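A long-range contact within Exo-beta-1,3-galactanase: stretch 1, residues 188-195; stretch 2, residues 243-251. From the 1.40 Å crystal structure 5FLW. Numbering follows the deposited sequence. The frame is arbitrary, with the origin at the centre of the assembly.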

# COMPACT_ATOMS: atom_id res chain seq x y z
N LEU A 188 12.04 -0.89 6.10
CA LEU A 188 10.87 -0.23 6.64
C LEU A 188 9.65 -0.96 6.09
O LEU A 188 9.71 -1.51 4.99
CB LEU A 188 10.85 1.24 6.22
CG LEU A 188 12.00 2.11 6.73
CD1 LEU A 188 11.68 3.58 6.55
CD2 LEU A 188 12.30 1.80 8.19
N GLU A 189 8.63 -0.88 6.91
CA GLU A 189 7.50 -1.62 6.38
C GLU A 189 6.52 -0.73 5.61
O GLU A 189 6.84 0.42 5.32
CB GLU A 189 6.82 -2.51 7.42
CG GLU A 189 6.20 -1.79 8.59
CD GLU A 189 5.66 -2.74 9.64
OE1 GLU A 189 5.45 -3.93 9.35
OE2 GLU A 189 5.43 -2.28 10.77
N SER A 190 5.22 -1.17 5.29
CA SER A 190 4.21 -0.41 4.53
C SER A 190 4.86 0.39 3.40
O SER A 190 4.73 1.60 3.34
CB SER A 190 3.35 0.47 5.44
OG SER A 190 4.08 1.54 6.02
N PRO A 191 5.54 -0.30 2.49
CA PRO A 191 6.25 0.40 1.42
C PRO A 191 5.32 0.98 0.35
O PRO A 191 4.28 0.40 0.01
CB PRO A 191 7.14 -0.70 0.80
CG PRO A 191 6.37 -1.97 1.07
CD PRO A 191 5.81 -1.76 2.46
N THR A 192 5.77 2.11 -0.22
CA THR A 192 5.13 2.72 -1.38
C THR A 192 6.20 3.48 -2.17
O THR A 192 7.11 4.06 -1.57
CB THR A 192 3.94 3.62 -0.95
OG1 THR A 192 3.34 4.23 -2.10
CG2 THR A 192 4.37 4.67 0.07
N ILE A 193 6.12 3.44 -3.51
CA ILE A 193 7.10 4.08 -4.39
C ILE A 193 6.38 4.89 -5.46
O ILE A 193 5.43 4.41 -6.08
CB ILE A 193 8.05 3.05 -5.06
CG1 ILE A 193 8.96 2.38 -4.01
CG2 ILE A 193 8.92 3.69 -6.18
CD1 ILE A 193 9.86 1.27 -4.53
N ILE A 194 6.91 6.09 -5.73
CA ILE A 194 6.49 6.91 -6.86
C ILE A 194 7.76 7.31 -7.62
O ILE A 194 8.89 7.11 -7.16
CB ILE A 194 5.64 8.16 -6.49
CG1 ILE A 194 6.41 9.14 -5.59
CG2 ILE A 194 4.30 7.77 -5.86
CD1 ILE A 194 7.25 10.15 -6.31
N LYS A 195 7.54 7.85 -8.81
CA LYS A 195 8.62 8.34 -9.66
C LYS A 195 8.30 9.73 -10.17
O LYS A 195 7.17 10.01 -10.58
CB LYS A 195 8.80 7.43 -10.89
CG LYS A 195 10.16 7.51 -11.63
CD LYS A 195 10.09 6.73 -12.93
CE LYS A 195 11.44 6.62 -13.60
NZ LYS A 195 11.46 5.69 -14.76
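Stretch 2, residues 243-251: SQVDIVVPL

Stretch 2 runs alongside stretch 1 as an extended strand, residues 244-250, in the same N-to-C direction as the strand that runs through Lys 195 and continues beyond stretch 1. The two axes cross at 18° and approach to 6.2 Å, so the strands are nearly parallel. The CA atoms of Thr 192 and Ile 247 lie 5.3 Å apart, those of Ser 190 and Asp 246 5.7 Å, and those of Ile 194 and Val 249 6.8 Å. No hydrogen bond joins the two backbones directly; side chains and a water bridge them instead. Together the stretches bury 440 Å², and three residues of stretch 1, Thr 192, Ser 190 and Ile 194, account for most of the area covered on that side. Their CA-to-CB bonds point toward stretch 2, whereas those of the intervening Pro 191 and Ile 193 point away.

Thr 192 has the largest covered area, 77 Å². With chi1 in the t well, its hydroxyl reaches the backbone of stretch 2 and accepts a hydrogen bond from the amide of Val 248, OG1 of Thr 192 to N of Val 248 3.2 Å, with a nearly straight N-H...O angle of 166°. The strands are thus joined here through a side chain, not carbonyl to amide. OG1 of Thr 192 also lies 3.6 Å from CA of Ile 247, whose own side chain starts away from stretch 1. The methyl of Thr 192 is turned to the valines, its CG2 lying 4.0 Å from CG2 of Val 245 and 4.3 Å from CG2 of Val 248.

Ser 190 stands at the corner where the chain of stretch 1 turns, with phi/psi of 38/59. Its p rotamer directs the hydroxyl at the first half of the opposing strand, where OG of Ser 190 donates a short hydrogen bond of 2.7 Å to the carbonyl O of Val 245. OG of Ser 190 also packs 3.6 Å from CG1 of Val 245 and 3.6 Å from CG of Gln 244. Just before the corner, the side chain of Glu 189 sets out sideways but its end comes nearer stretch 2, bringing OE2 within 3.6 Å of NE2 of Gln 244. The carbonyl O of Ser 190 is buried by the contact and has no hydrogen-bonding partner in the model.

Between these two side-chain anchors, the carbonyl O of Pro 191 and the O of Asp 246 lie 4.2 Å apart; both are acceptors and cannot bond to each other. Water 1 spans the gap, 2.8 Å from O of Pro 191 and 2.7 Å from O of Asp 246.

Toward the C-terminal end the contact becomes apolar. Ile 194, with chi1 and chi2 both p, lays CG2 4.0 Å from CG1 of Val 248 and 3.9 Å from CD of Pro 250; the same methyl approaches the carbonyl O of Val 248 to 3.2 Å. Val 249, between them, points its CA-to-CB bond away.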

# COMPACT_ATOMS: atom_id res chain seq x y z
N SER A 243 0.14 8.59 12.12
CA SER A 243 -0.35 7.63 11.15
C SER A 243 0.80 6.74 10.71
O SER A 243 1.96 6.99 11.04
CB SER A 243 -1.01 8.31 9.93
OG SER A 243 -0.05 8.84 9.02
N GLN A 244 0.46 5.72 9.94
CA GLN A 244 1.44 4.84 9.30
C GLN A 244 1.25 4.97 7.79
O GLN A 244 0.17 4.65 7.27
CB GLN A 244 1.24 3.38 9.72
CG GLN A 244 2.30 2.46 9.07
CD GLN A 244 2.10 0.98 9.38
OE1 GLN A 244 0.98 0.54 9.64
NE2 GLN A 244 3.20 0.20 9.37
N VAL A 245 2.30 5.43 7.08
CA VAL A 245 2.19 5.61 5.63
C VAL A 245 1.63 4.35 5.00
O VAL A 245 2.02 3.22 5.33
CB VAL A 245 3.53 6.03 4.99
CG1 VAL A 245 4.60 4.95 5.14
CG2 VAL A 245 3.33 6.35 3.50
N ASP A 246 0.67 4.54 4.11
CA ASP A 246 0.14 3.44 3.33
C ASP A 246 0.47 3.57 1.86
O ASP A 246 0.90 2.60 1.24
CB ASP A 246 -1.37 3.33 3.47
CG ASP A 246 -1.91 2.23 2.61
OD1 ASP A 246 -1.77 1.07 3.04
OD2 ASP A 246 -2.40 2.53 1.48
N ILE A 247 0.24 4.75 1.29
CA ILE A 247 0.43 4.95 -0.14
C ILE A 247 0.65 6.43 -0.42
O ILE A 247 0.13 7.29 0.30
CB ILE A 247 -0.75 4.36 -0.94
CG1 ILE A 247 -0.42 4.25 -2.44
CG2 ILE A 247 -2.06 5.14 -0.66
CD1 ILE A 247 -1.31 3.28 -3.19
N VAL A 248 1.46 6.72 -1.44
CA VAL A 248 1.59 8.03 -2.06
C VAL A 248 1.25 7.83 -3.54
O VAL A 248 1.74 6.88 -4.17
CB VAL A 248 3.02 8.59 -1.88
CG1 VAL A 248 3.21 9.90 -2.66
CG2 VAL A 248 3.36 8.78 -0.41
N VAL A 249 0.36 8.68 -4.08
CA VAL A 249 0.03 8.60 -5.51
C VAL A 249 0.25 9.92 -6.23
O VAL A 249 0.00 10.99 -5.66
CB VAL A 249 -1.39 8.06 -5.78
CG1 VAL A 249 -1.50 6.58 -5.39
CG2 VAL A 249 -2.44 8.94 -5.12
N PRO A 250 0.73 9.89 -7.48
CA PRO A 250 0.71 11.10 -8.32
C PRO A 250 -0.71 11.37 -8.83
O PRO A 250 -1.46 10.44 -9.15
CB PRO A 250 1.66 10.73 -9.47
CG PRO A 250 1.59 9.22 -9.57
CD PRO A 250 1.25 8.70 -8.18
N LEU A 251 -1.08 12.65 -8.87
CA LEU A 251 -2.44 13.03 -9.26
C LEU A 251 -2.58 13.61 -10.67
O LEU A 251 -3.69 13.65 -11.20
CB LEU A 251 -3.03 14.01 -8.23
CG LEU A 251 -3.15 13.49 -6.80
CD1 LEU A 251 -3.48 14.62 -5.88
CD2 LEU A 251 -4.19 12.41 -6.68
O HOH W 1 1.62 0.90 -0.78